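Local atomic coordinates of uncharacterized protein (Thermus thermophilus HB8, PDB entry 6SCE), a protein that probably cuts DNA in type III CRISPR defence, as a CARF-domain nuclease switched on by cyclic oligoadenylate. Residues A118-F123 with E128-L133; P174-G179 with S213-R218; W190-P195 with R206-A211; E333-G338 with L429-Y434; D406-L409 with E415-V418. All blocks are in the same frame, centred on the assembly; numbering follows the deposited sequence. Where two conformers were deposited one is given.

In the fold
Contacts 1 and 5 are hairpins that close two seven-stranded sheets of identical strand order, consistent with a pair of CARF-type folds in one chain; their centres lie 34 Å apart. Contacts 2 and 3 both use helix 206-220, have centres 8 Å apart, and meet directly through Glu-215 OE1 and Trp-190 NE1 at 2.9 Å. Contact 4 packs helix 326-338, from the domain of the second sheet, against helix 425-432, which leads into strand 434-438; its centre is 22 Å from that of contact 5. Measured by nearest atoms, the bound nucleic acid, probably the activator, is about 5 Å from contact 5, 6 Å from contact 1 and 7 Å from contact 2.

Contact 1: residues A118-F123 with E128-L133; sequences APRALF and EEERSL
Arg-120 and Glu-130 reach each other through different first torsions: CG of Arg-120 sits beside its backbone N (chi1 -56°), whereas CG of Glu-130 swings opposite its own N (chi1 169°), and both chains then run out extended. Their ends form a salt bridge, Arg-120 NH1 to the syn side of Glu-130 OE2, tilted from both planes; its length of 2.5 Å is so short as to be doubtful. Leu-122 runs alongside the glutamate, its CD2 3.4 Å from Glu-130 CG, and so flanks the aliphatic part of that chain. On the face carrying Ala-121 and Phe-123, Phe-123 CE2 lies 3.4 Å above one face of the Arg-131 guanidinium, over its centre, with the planes 40° apart; Arg-131 has two deposited conformers, so this is less certain. Leu-133 CD2 packs on Ala-121 CB at 3.8 Å.

The backbone evidence is that of an antiparallel beta hairpin: Ala-121 N to Arg-131 O at 2.8 Å and Phe-123 N to Glu-129 O at 2.7 Å mark the hydrogen-bonded pairs, and Leu-133 N reaches Pro-119 O beyond the strand end. A water joins Ala-118 O to Ser-132 OG.

Strand 129-132 is outermost in its sheet within the chain, while strand 120-125 also bonds to strand 105-111. Helix 15-28 covers Phe-123 and Leu-133 and supplies Glu-27 to Arg-131; Trp-352 lies by Arg-120 on the other face.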
# COMPACT_ATOMS: atom_id res chain seq x y z
N ALA A 118 13.38 -15.64 -9.59
CA ALA A 118 13.10 -16.51 -8.46
C ALA A 118 13.43 -15.72 -7.20
O ALA A 118 14.31 -14.84 -7.22
CB ALA A 118 13.94 -17.78 -8.51
N PRO A 119 12.76 -16.04 -6.09
CA PRO A 119 13.16 -15.40 -4.81
C PRO A 119 14.59 -15.73 -4.43
O PRO A 119 15.14 -16.73 -4.92
CB PRO A 119 12.21 -16.02 -3.79
CG PRO A 119 11.08 -16.56 -4.58
CD PRO A 119 11.65 -16.98 -5.91
N ARG A 120 15.18 -14.90 -3.57
CA ARG A 120 16.52 -15.11 -3.04
C ARG A 120 16.47 -15.30 -1.54
O ARG A 120 15.65 -14.69 -0.87
CB ARG A 120 17.38 -13.89 -3.33
CG ARG A 120 17.47 -13.52 -4.80
CD ARG A 120 18.28 -12.25 -4.99
NE ARG A 120 18.21 -11.84 -6.38
CZ ARG A 120 19.17 -11.22 -7.04
NH1 ARG A 120 20.32 -10.91 -6.45
NH2 ARG A 120 18.96 -10.90 -8.30
N ALA A 121 17.34 -16.15 -1.01
CA ALA A 121 17.61 -16.17 0.43
C ALA A 121 18.76 -15.22 0.71
O ALA A 121 19.81 -15.31 0.07
CB ALA A 121 17.99 -17.58 0.88
N LEU A 122 18.57 -14.32 1.65
CA LEU A 122 19.68 -13.50 2.13
C LEU A 122 20.02 -13.93 3.52
O LEU A 122 19.20 -13.77 4.43
CB LEU A 122 19.32 -12.03 2.12
CG LEU A 122 18.75 -11.44 0.84
CD1 LEU A 122 18.77 -9.93 1.01
CD2 LEU A 122 19.51 -11.84 -0.39
N PHE A 123 21.18 -14.54 3.69
CA PHE A 123 21.63 -14.92 5.02
C PHE A 123 22.37 -13.74 5.59
O PHE A 123 23.19 -13.12 4.91
CB PHE A 123 22.50 -16.20 4.98
CG PHE A 123 21.72 -17.39 4.55
CD1 PHE A 123 21.04 -18.15 5.48
CD2 PHE A 123 21.59 -17.69 3.21
CE1 PHE A 123 20.27 -19.22 5.08
CE2 PHE A 123 20.83 -18.78 2.81
CZ PHE A 123 20.15 -19.52 3.75
N GLU A 128 27.29 -13.33 5.83
CA GLU A 128 26.50 -12.75 4.74
C GLU A 128 26.66 -13.53 3.46
O GLU A 128 27.75 -13.62 2.90
CB GLU A 128 26.86 -11.29 4.51
CG GLU A 128 26.30 -10.38 5.59
CD GLU A 128 26.09 -8.96 5.09
OE1 GLU A 128 27.04 -8.43 4.46
OE2 GLU A 128 24.98 -8.40 5.32
N GLU A 129 25.55 -14.09 2.98
CA GLU A 129 25.55 -14.95 1.80
C GLU A 129 24.20 -14.74 1.16
O GLU A 129 23.22 -14.49 1.85
CB GLU A 129 25.63 -16.44 2.19
CG GLU A 129 26.97 -16.92 2.70
CD GLU A 129 26.90 -18.34 3.26
OE1 GLU A 129 25.88 -19.04 3.03
OE2 GLU A 129 27.86 -18.74 3.94
N GLU A 130 24.14 -14.88 -0.15
CA GLU A 130 22.87 -14.81 -0.84
C GLU A 130 22.81 -16.00 -1.81
O GLU A 130 23.85 -16.41 -2.33
CB GLU A 130 22.84 -13.45 -1.55
CG GLU A 130 21.74 -13.24 -2.56
CD GLU A 130 21.97 -11.99 -3.38
OE1 GLU A 130 22.53 -11.01 -2.85
OE2 GLU A 130 21.60 -12.00 -4.56
N ARG A 131 21.65 -16.61 -1.99
CA ARG A 131 21.47 -17.65 -3.00
C ARG A 131 20.08 -17.58 -3.63
O ARG A 131 19.11 -17.19 -2.97
CB ARG A 131 21.73 -19.05 -2.41
CG ARG A 131 20.67 -19.58 -1.45
CD ARG A 131 20.95 -21.02 -1.05
NE ARG A 131 21.92 -21.10 0.03
CZ ARG A 131 21.70 -21.65 1.22
NH1 ARG A 131 22.66 -21.64 2.13
NH2 ARG A 131 20.52 -22.20 1.51
N SER A 132 20.00 -17.96 -4.90
CA SER A 132 18.77 -18.03 -5.62
C SER A 132 18.00 -19.23 -5.16
O SER A 132 18.59 -20.29 -4.91
CB SER A 132 19.06 -18.16 -7.12
OG SER A 132 17.84 -18.15 -7.82
N LEU A 133 16.69 -19.06 -4.98
CA LEU A 133 15.83 -20.14 -4.50
C LEU A 133 15.04 -20.80 -5.62
O LEU A 133 13.83 -21.09 -5.48
CB LEU A 133 14.89 -19.62 -3.39
CG LEU A 133 15.66 -19.09 -2.17
CD1 LEU A 133 14.65 -18.59 -1.16
CD2 LEU A 133 16.60 -20.13 -1.57
O HOH W 1 17.00 -15.47 -7.73

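Contact 2: residues P174-G179 with S213-R218; sequences PGREGG and SGEAKR
Arg-176 and Arg-218 make the tight part: Arg-218 NH1 lies 3.0 Å above the guanidinium plane of Arg-176, over its centre, and the two planes are 23° apart. Arg-218 NH1 and Arg-176 NH2 are 3.1 Å apart, yet both arginines gather round one carboxylate, Glu-153, which bridges to Arg-176 NE and Arg-218 NH1 and probably offsets the closeness of the cations; Glu-45 takes Arg-218 NE. With CG opposite its backbone N (chi1 -170°) and the chain extended, Glu-215 brings OE2 to the Arg-176 guanidinium edge, in plane, but the ion pair with Arg-176 NH1 is long at 3.6 Å.

The other side is looser and bridged by solvent. Glu-177 O accepts from two waters: one, at 2.8 Å from Glu-177 O, donates also to Glu-215 OE1, and the second reaches Glu-215 OE2 at 2.6 Å. Glu-215 OE1 is held besides by Trp-190 NE1.

A type II beta turn from Arg-176 to Gly-179, with Gly-178 at positive phi (98°), ends the loop from strand 169-172 to strand 179-184; helix 206-220 brings Glu-215 and Arg-218, and Trp-190 of strand 187-192 touches both Arg-176 and Ala-216.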
# COMPACT_ATOMS: atom_id res chain seq x y z
N PRO A 174 -12.46 -21.47 -12.62
CA PRO A 174 -13.75 -21.37 -13.34
C PRO A 174 -14.70 -20.36 -12.71
O PRO A 174 -15.47 -19.75 -13.42
CB PRO A 174 -14.29 -22.80 -13.25
CG PRO A 174 -13.04 -23.64 -13.27
CD PRO A 174 -12.12 -22.88 -12.34
N GLY A 175 -14.60 -20.15 -11.40
CA GLY A 175 -15.38 -19.12 -10.71
C GLY A 175 -14.90 -17.68 -10.84
O GLY A 175 -15.48 -16.79 -10.22
N ARG A 176 -13.82 -17.43 -11.59
CA ARG A 176 -13.26 -16.08 -11.72
C ARG A 176 -12.94 -15.82 -13.16
O ARG A 176 -11.83 -16.07 -13.61
CB ARG A 176 -11.97 -15.91 -10.92
CG ARG A 176 -12.12 -16.14 -9.43
CD ARG A 176 -12.10 -14.86 -8.65
NE ARG A 176 -12.93 -14.97 -7.47
CZ ARG A 176 -13.34 -13.94 -6.75
NH1 ARG A 176 -12.98 -12.69 -7.09
NH2 ARG A 176 -14.10 -14.15 -5.69
N GLU A 177 -13.91 -15.26 -13.86
CA GLU A 177 -13.78 -14.93 -15.27
C GLU A 177 -12.68 -13.87 -15.45
O GLU A 177 -12.50 -13.04 -14.59
CB GLU A 177 -15.14 -14.38 -15.73
CG GLU A 177 -15.28 -14.03 -17.19
CD GLU A 177 -16.63 -13.38 -17.49
OE1 GLU A 177 -17.46 -13.26 -16.55
OE2 GLU A 177 -16.86 -12.99 -18.66
N GLY A 178 -11.95 -13.93 -16.55
CA GLY A 178 -11.12 -12.78 -16.98
C GLY A 178 -9.65 -12.83 -16.63
O GLY A 178 -8.88 -11.96 -17.04
N GLY A 179 -9.23 -13.85 -15.89
CA GLY A 179 -7.85 -13.98 -15.51
C GLY A 179 -7.35 -15.40 -15.49
O GLY A 179 -8.14 -16.37 -15.47
N SER A 213 -7.00 -5.38 -10.32
CA SER A 213 -5.96 -5.16 -9.36
C SER A 213 -6.35 -5.65 -7.95
O SER A 213 -5.61 -6.38 -7.30
CB SER A 213 -5.58 -3.70 -9.32
OG SER A 213 -4.86 -3.48 -8.13
N GLY A 214 -7.54 -5.30 -7.50
CA GLY A 214 -8.02 -5.81 -6.20
C GLY A 214 -8.14 -7.32 -6.20
O GLY A 214 -7.80 -8.00 -5.21
N GLU A 215 -8.58 -7.88 -7.32
CA GLU A 215 -8.73 -9.32 -7.45
C GLU A 215 -7.39 -10.05 -7.35
O GLU A 215 -7.29 -11.11 -6.71
CB GLU A 215 -9.38 -9.60 -8.79
CG GLU A 215 -9.83 -11.00 -9.01
CD GLU A 215 -10.56 -11.15 -10.33
OE1 GLU A 215 -10.18 -10.52 -11.36
OE2 GLU A 215 -11.49 -11.97 -10.34
N ALA A 216 -6.36 -9.49 -7.99
CA ALA A 216 -5.00 -10.05 -7.94
C ALA A 216 -4.53 -10.09 -6.50
O ALA A 216 -3.93 -11.08 -6.06
CB ALA A 216 -4.04 -9.19 -8.77
N LYS A 217 -4.81 -9.04 -5.76
CA LYS A 217 -4.31 -8.95 -4.36
C LYS A 217 -5.05 -9.91 -3.45
O LYS A 217 -4.43 -10.54 -2.57
CB LYS A 217 -4.40 -7.52 -3.82
CG LYS A 217 -3.46 -6.49 -4.48
CD LYS A 217 -2.09 -7.00 -4.93
CE LYS A 217 -1.24 -5.86 -5.48
NZ LYS A 217 0.08 -6.36 -5.95
N ARG A 218 -6.35 -10.08 -3.66
CA ARG A 218 -7.10 -11.10 -2.90
C ARG A 218 -6.64 -12.53 -3.17
O ARG A 218 -6.44 -13.30 -2.23
CB ARG A 218 -8.60 -10.99 -3.17
CG ARG A 218 -9.35 -12.26 -2.80
CD ARG A 218 -10.87 -12.08 -2.84
NE ARG A 218 -11.53 -13.31 -2.40
CZ ARG A 218 -11.71 -14.40 -3.15
NH1 ARG A 218 -11.31 -14.42 -4.42
NH2 ARG A 218 -12.32 -15.47 -2.63
O HOH W 2 -10.57 -11.13 -13.96
O HOH W 3 -13.48 -12.22 -12.00

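Contact 3: residues W190-P195 with R206-A211; sequences WYWVRP and RKALSA
Trp-192 meets Ala-208 with the rim of its six-membered ring: Ala-208 CB sits at the ring edge, near its plane, 3.7 Å from Trp-192 CH2. The pair joins the first two elements of a beta-alpha-beta crossover, in which strand 187-192, helix 206-220 and the parallel strand 225-229 follow one another. Also in plane at the ring edge is a backbone oxygen, Ala-208 O, 3.8 Å from Trp-192 CZ3. Leu-209 CD2 comes obliquely to the same CZ3 at 4.1 Å, so the indole meets the first turn of the helix at two successive residues. Arg-194, just past the strand, adds a marginal touch; its NH1 is 4.3 Å from Ala-208 CB, which sits at the edge of the guanidinium.

The torsions of Trp-192 (chi1 170°, chi2 -68°) carry its ring away from the strand and toward the helix. There the indole is held by further partners: NE1 bonds to His-231 NE2, Phe-212 of the helix meets the ring edge-to-face, and the Trp-192 backbone pairs with Val-227. Leu-209 is backed by Trp-253 of helix 240-257, while Ala-208 N bonds to Ser-205 OG at the start of the helix.

One face of the indole is occupied from its own segment. Arg-194 NH2 stands 3.5 Å above the plane of the Trp-192 ring, over its centre, and also bonds to Val-193 O at 3.2 Å; the N-H...O angle is 169°, though the nitrogen approaches from above the carbonyl plane.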
# COMPACT_ATOMS: atom_id res chain seq x y z
N TRP A 190 -1.50 -12.65 -11.72
CA TRP A 190 -2.91 -12.74 -12.12
C TRP A 190 -2.93 -12.03 -13.49
O TRP A 190 -2.65 -10.85 -13.60
CB TRP A 190 -3.78 -12.04 -11.11
CG TRP A 190 -5.27 -12.10 -11.31
CD1 TRP A 190 -6.13 -11.04 -11.29
CD2 TRP A 190 -6.07 -13.26 -11.56
NE1 TRP A 190 -7.43 -11.46 -11.51
CE2 TRP A 190 -7.42 -12.82 -11.68
CE3 TRP A 190 -5.79 -14.61 -11.70
CZ2 TRP A 190 -8.47 -13.70 -11.93
CZ3 TRP A 190 -6.84 -15.50 -11.95
CH2 TRP A 190 -8.17 -15.03 -12.05
N TYR A 191 -3.16 -12.82 -14.52
CA TYR A 191 -2.92 -12.41 -15.90
C TYR A 191 -4.25 -12.31 -16.64
O TYR A 191 -5.02 -13.26 -16.70
CB TYR A 191 -1.99 -13.41 -16.55
CG TYR A 191 -1.57 -13.11 -17.97
CD1 TYR A 191 -2.33 -13.56 -19.05
CD2 TYR A 191 -0.40 -12.43 -18.24
CE1 TYR A 191 -1.94 -13.32 -20.37
CE2 TYR A 191 -0.02 -12.18 -19.56
CZ TYR A 191 -0.78 -12.65 -20.60
OH TYR A 191 -0.36 -12.38 -21.89
N TRP A 192 -4.49 -11.14 -17.21
CA TRP A 192 -5.78 -10.77 -17.83
C TRP A 192 -5.93 -11.50 -19.16
O TRP A 192 -5.02 -11.47 -19.98
CB TRP A 192 -5.77 -9.26 -18.03
CG TRP A 192 -6.84 -8.55 -18.84
CD1 TRP A 192 -7.04 -8.64 -20.19
CD2 TRP A 192 -7.77 -7.57 -18.36
NE1 TRP A 192 -8.05 -7.80 -20.57
CE2 TRP A 192 -8.52 -7.12 -19.47
CE3 TRP A 192 -8.04 -7.02 -17.12
CZ2 TRP A 192 -9.53 -6.15 -19.36
CZ3 TRP A 192 -9.04 -6.07 -17.00
CH2 TRP A 192 -9.78 -5.64 -18.13
N VAL A 193 -7.05 -12.17 -19.32
CA VAL A 193 -7.37 -12.86 -20.57
C VAL A 193 -8.80 -12.51 -20.94
O VAL A 193 -9.68 -12.34 -20.07
CB VAL A 193 -7.19 -14.39 -20.48
CG1 VAL A 193 -5.72 -14.74 -20.35
CG2 VAL A 193 -7.99 -14.98 -19.34
N ARG A 194 -9.04 -12.34 -22.22
CA ARG A 194 -10.39 -12.09 -22.72
C ARG A 194 -10.54 -13.06 -23.87
O ARG A 194 -10.39 -12.67 -25.03
CB ARG A 194 -10.54 -10.64 -23.18
CG ARG A 194 -10.66 -9.62 -22.08
CD ARG A 194 -11.82 -9.94 -21.15
NE ARG A 194 -12.09 -8.91 -20.14
CZ ARG A 194 -11.55 -8.85 -18.92
NH1 ARG A 194 -11.91 -7.86 -18.11
NH2 ARG A 194 -10.64 -9.75 -18.49
N PRO A 195 -10.77 -14.35 -23.55
CA PRO A 195 -10.76 -15.40 -24.58
C PRO A 195 -12.04 -15.44 -25.46
O PRO A 195 -12.00 -16.01 -26.54
CB PRO A 195 -10.59 -16.69 -23.77
CG PRO A 195 -11.21 -16.38 -22.44
CD PRO A 195 -11.05 -14.89 -22.21
N ARG A 206 -12.03 1.69 -16.70
CA ARG A 206 -11.48 2.02 -15.41
C ARG A 206 -12.01 1.03 -14.37
O ARG A 206 -11.24 0.55 -13.54
CB ARG A 206 -11.84 3.46 -15.03
CG ARG A 206 -11.20 3.96 -13.76
CD ARG A 206 -11.88 5.21 -13.21
NE ARG A 206 -11.24 6.47 -13.62
CZ ARG A 206 -10.04 6.90 -13.20
NH1 ARG A 206 -9.58 8.07 -13.62
NH2 ARG A 206 -9.30 6.18 -12.37
N LYS A 207 -13.31 0.70 -14.44
CA LYS A 207 -13.92 -0.25 -13.50
C LYS A 207 -13.24 -1.63 -13.59
O LYS A 207 -12.92 -2.21 -12.56
CB LYS A 207 -15.42 -0.42 -13.76
CG LYS A 207 -16.26 0.82 -13.52
N ALA A 208 -13.04 -2.15 -14.80
CA ALA A 208 -12.48 -3.49 -14.95
C ALA A 208 -11.00 -3.53 -14.53
O ALA A 208 -10.56 -4.50 -13.91
CB ALA A 208 -12.64 -4.02 -16.37
N LEU A 209 -10.24 -2.48 -14.86
CA LEU A 209 -8.84 -2.40 -14.46
C LEU A 209 -8.68 -2.32 -12.95
O LEU A 209 -7.85 -3.03 -12.37
CB LEU A 209 -8.15 -1.23 -15.12
CG LEU A 209 -7.93 -1.41 -16.62
CD1 LEU A 209 -7.43 -0.09 -17.19
CD2 LEU A 209 -6.98 -2.55 -16.94
N SER A 210 -9.51 -1.52 -12.28
CA SER A 210 -9.39 -1.38 -10.84
C SER A 210 -9.79 -2.66 -10.15
O SER A 210 -9.11 -3.12 -9.20
CB SER A 210 -10.22 -0.18 -10.32
OG SER A 210 -11.60 -0.35 -10.47
N ALA A 211 -10.87 -3.27 -10.61
CA ALA A 211 -11.33 -4.51 -10.01
C ALA A 211 -10.29 -5.65 -10.18
O ALA A 211 -10.15 -6.50 -9.30
CB ALA A 211 -12.68 -4.92 -10.56

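Contact 4: residues E333-G338 with L429-Y434; sequences EAFFRG and LALRGY
Phe-335 turns one ring face to Leu-431, and the two side chains pass at a slant. Leu-431 CB lies 4.0 Å above the plane of the Phe-335 ring, offset toward its rim, while the methyl Leu-431 CD1 lies on the same side of the ring, beyond its rim, 3.7 Å from Phe-335 CD2. With CG of Phe-335 opposite its backbone N (chi1 170°), the ring leaves helix 326-338 in the direction of the second helix. Ala-430 CB adds an oblique, looser touch, 4.4 Å from Phe-335 CD1. Phe-336 is turned differently: Phe-335 CD2 stands 3.9 Å above the centre of one of its faces, and its own rim atom CE2 approaches Leu-431 CD1 obliquely at 4.3 Å. That methyl is therefore shared by two rings.

The backbones come close here, CA of Phe-335 and CA of Leu-431 being 5.4 Å apart. Helix 326-338 belongs to the alpha/beta fold built on the parallel strands 293-297, 316-321 and 342-347, consistent with a CARF-type domain. Helix 425-432 ends immediately after the contact in a Schellman motif: Gly-433 has positive phi (113°), Gly-433 N bonds to Ala-430 O, and Tyr-434 N bonds to Leu-429 O at 2.8 Å, releasing the chain into strand 434-438 of the last sheet.

Helix 303-312 packs against these side chains, with Tyr-309 edge-to-face on Phe-335, Leu-305 against both Phe-336 and Leu-431, and Tyr-306 touching Leu-431.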
# COMPACT_ATOMS: atom_id res chain seq x y z
N GLU A 333 11.15 13.09 -4.32
CA GLU A 333 12.16 14.13 -4.54
C GLU A 333 11.49 15.50 -4.76
O GLU A 333 11.90 16.49 -4.15
CB GLU A 333 13.07 13.76 -5.71
CG GLU A 333 14.17 14.74 -5.96
CD GLU A 333 15.03 14.38 -7.18
OE1 GLU A 333 14.48 13.87 -8.16
OE2 GLU A 333 16.23 14.67 -7.14
N ALA A 334 10.45 15.55 -5.59
CA ALA A 334 9.78 16.81 -5.90
C ALA A 334 9.12 17.37 -4.63
O ALA A 334 9.17 18.57 -4.35
CB ALA A 334 8.76 16.61 -6.99
N PHE A 335 8.52 16.48 -3.85
CA PHE A 335 7.89 16.88 -2.62
C PHE A 335 8.87 17.53 -1.65
O PHE A 335 8.60 18.63 -1.11
CB PHE A 335 7.19 15.72 -1.92
CG PHE A 335 6.75 16.06 -0.54
CD1 PHE A 335 5.64 16.87 -0.35
CD2 PHE A 335 7.49 15.65 0.56
CE1 PHE A 335 5.24 17.22 0.93
CE2 PHE A 335 7.09 16.01 1.84
CZ PHE A 335 5.96 16.79 2.02
N PHE A 336 10.00 16.86 -1.43
CA PHE A 336 10.99 17.36 -0.49
C PHE A 336 11.66 18.64 -1.02
O PHE A 336 11.82 19.58 -0.27
CB PHE A 336 12.01 16.29 -0.12
CG PHE A 336 11.49 15.27 0.87
CD1 PHE A 336 11.35 15.59 2.21
CD2 PHE A 336 11.15 14.00 0.47
CE1 PHE A 336 10.90 14.67 3.13
CE2 PHE A 336 10.68 13.07 1.37
CZ PHE A 336 10.54 13.41 2.70
N ARG A 337 11.96 18.69 -2.31
CA ARG A 337 12.50 19.94 -2.88
C ARG A 337 11.53 21.10 -2.73
O ARG A 337 11.95 22.22 -2.44
CB ARG A 337 12.83 19.78 -4.35
CG ARG A 337 14.11 19.00 -4.64
CD ARG A 337 14.30 18.94 -6.14
NE ARG A 337 15.35 18.02 -6.59
CZ ARG A 337 16.63 18.34 -6.71
NH1 ARG A 337 17.07 19.56 -6.39
NH2 ARG A 337 17.49 17.43 -7.14
N GLY A 338 10.23 20.83 -2.90
CA GLY A 338 9.20 21.86 -2.74
C GLY A 338 9.11 22.40 -1.33
O GLY A 338 8.67 23.52 -1.12
N LEU A 429 -0.63 13.87 -0.73
CA LEU A 429 -0.97 13.48 -2.09
C LEU A 429 0.15 13.81 -3.11
O LEU A 429 0.38 13.01 -4.03
CB LEU A 429 -2.30 14.13 -2.52
CG LEU A 429 -3.57 13.46 -2.01
CD1 LEU A 429 -4.75 14.42 -2.14
CD2 LEU A 429 -3.88 12.16 -2.73
N ALA A 430 0.80 14.95 -2.94
CA ALA A 430 1.96 15.31 -3.75
C ALA A 430 3.05 14.24 -3.60
O ALA A 430 3.60 13.72 -4.58
CB ALA A 430 2.47 16.68 -3.34
N LEU A 431 3.32 13.87 -2.35
CA LEU A 431 4.36 12.88 -2.09
C LEU A 431 4.04 11.58 -2.78
O LEU A 431 4.91 10.88 -3.28
CB LEU A 431 4.53 12.68 -0.58
CG LEU A 431 5.54 11.64 -0.12
CD1 LEU A 431 6.94 12.12 -0.47
CD2 LEU A 431 5.38 11.48 1.39
N ARG A 432 2.76 11.26 -2.83
CA ARG A 432 2.26 10.09 -3.47
C ARG A 432 2.27 10.14 -4.99
O ARG A 432 2.19 9.11 -5.60
CB ARG A 432 0.83 9.86 -3.05
CG ARG A 432 0.12 8.67 -3.68
CD ARG A 432 0.83 7.36 -3.37
NE ARG A 432 0.12 6.26 -4.00
CZ ARG A 432 0.16 6.01 -5.31
NH1 ARG A 432 0.93 6.72 -6.14
NH2 ARG A 432 -0.55 5.01 -5.79
N GLY A 433 2.37 11.32 -5.57
CA GLY A 433 2.34 11.44 -7.03
C GLY A 433 1.13 12.14 -7.62
O GLY A 433 0.83 11.96 -8.80
N TYR A 434 0.42 12.93 -6.82
CA TYR A 434 -0.79 13.61 -7.32
C TYR A 434 -0.82 15.08 -6.93
O TYR A 434 -0.42 15.45 -5.82
CB TYR A 434 -2.04 12.93 -6.77
CG TYR A 434 -2.29 11.59 -7.36
CD1 TYR A 434 -1.58 10.48 -6.92
CD2 TYR A 434 -3.21 11.42 -8.39
CE1 TYR A 434 -1.79 9.24 -7.48
CE2 TYR A 434 -3.42 10.17 -8.95
CZ TYR A 434 -2.70 9.08 -8.49
OH TYR A 434 -2.89 7.82 -9.01

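Contact 5: residues D406-L409 with E415-V418; sequences DRLL and EAEV
The guanidinium of Arg-407 and the carboxylate of Glu-415 stand almost perpendicular, their planes 85° apart, and Glu-415 OE2 reaches Arg-407 NH1 obliquely at 2.7 Å in a salt bridge across an antiparallel beta hairpin. Leu-409 CD2 lies 3.7 Å above one face of the Arg-407 guanidinium, offset toward its rim, and it also flanks Glu-415 CG at 4.0 Å. CG of Arg-407 lies between its backbone N and carbonyl carbon (chi1 38°), and the extended chain beyond carries the guanidinium to Glu-415. Asp-404 binds Arg-407 NH2, so this arginine probably has its charge balanced by two acids.

The hairpin, strands 407-410 and 415-417, lies at the edge of a seven-stranded sheet. Leu-408 and Ala-416 form its hydrogen-bonded pair: Leu-408 N to Ala-416 O spans 3.1 Å, and Ala-416 N to Leu-408 O 2.8 Å, both in the carbonyl plane. On the face of Leu-408, opposite the salt bridge, Leu-408 CG meets Val-418 CG2 at 3.7 Å, the two side chains crossing at about a right angle. His-311 and Leu-310 of helix 303-312 cover this apolar face.

Past the pair, Asp-406 forms salt bridges with Arg-549 and Arg-635, and a water accepts from Val-418 N at 2.9 Å.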
# COMPACT_ATOMS: atom_id res chain seq x y z
N ASP A 406 -0.49 5.40 13.80
CA ASP A 406 -0.49 6.84 14.14
C ASP A 406 0.62 7.36 15.05
O ASP A 406 0.66 8.55 15.35
CB ASP A 406 -1.83 7.20 14.77
CG ASP A 406 -2.05 6.53 16.10
OD1 ASP A 406 -1.76 5.33 16.22
OD2 ASP A 406 -2.49 7.21 17.06
N ARG A 407 1.54 6.52 15.49
CA ARG A 407 2.61 6.95 16.38
C ARG A 407 3.88 6.30 15.88
O ARG A 407 3.83 5.22 15.28
CB ARG A 407 2.31 6.46 17.81
CG ARG A 407 1.69 5.06 17.70
CD ARG A 407 1.72 4.19 18.92
NE ARG A 407 1.72 2.77 18.52
CZ ARG A 407 1.73 1.76 19.38
NH1 ARG A 407 1.67 2.00 20.69
NH2 ARG A 407 1.77 0.51 18.94
N LEU A 408 5.02 6.94 16.12
CA LEU A 408 6.27 6.35 15.78
C LEU A 408 6.78 5.53 16.94
O LEU A 408 6.87 6.01 18.08
CB LEU A 408 7.32 7.38 15.45
CG LEU A 408 7.01 8.39 14.40
CD1 LEU A 408 8.20 9.32 14.31
CD2 LEU A 408 6.74 7.75 13.06
N LEU A 409 7.16 4.31 16.65
CA LEU A 409 7.92 3.51 17.56
C LEU A 409 9.39 3.83 17.42
O LEU A 409 9.94 3.89 16.32
CB LEU A 409 7.72 2.04 17.28
CG LEU A 409 6.27 1.64 17.12
CD1 LEU A 409 6.23 0.16 16.81
CD2 LEU A 409 5.48 1.99 18.39
N GLU A 415 7.98 5.89 22.29
CA GLU A 415 7.18 6.30 21.12
C GLU A 415 7.26 7.79 20.95
O GLU A 415 7.40 8.52 21.94
CB GLU A 415 5.73 5.90 21.31
CG GLU A 415 5.54 4.42 21.57
CD GLU A 415 4.08 4.01 21.74
OE1 GLU A 415 3.17 4.85 21.62
OE2 GLU A 415 3.86 2.83 21.97
N ALA A 416 7.19 8.27 19.70
CA ALA A 416 7.07 9.70 19.45
C ALA A 416 5.70 10.04 18.91
O ALA A 416 5.22 9.41 17.95
CB ALA A 416 8.16 10.20 18.51
N GLU A 417 5.04 10.98 19.56
CA GLU A 417 3.81 11.54 19.03
C GLU A 417 4.20 12.42 17.86
O GLU A 417 5.09 13.26 17.98
CB GLU A 417 3.13 12.39 20.11
CG GLU A 417 2.45 11.58 21.18
CD GLU A 417 1.32 10.73 20.64
OE1 GLU A 417 0.66 11.09 19.63
OE2 GLU A 417 1.10 9.67 21.21
N VAL A 418 3.53 12.22 16.73
CA VAL A 418 3.82 12.96 15.51
C VAL A 418 3.03 14.26 15.53
O VAL A 418 1.88 14.25 15.98
CB VAL A 418 3.39 12.12 14.31
CG1 VAL A 418 3.65 12.83 12.99
CG2 VAL A 418 4.18 10.82 14.33
O HOH W 4 1.24 10.50 17.02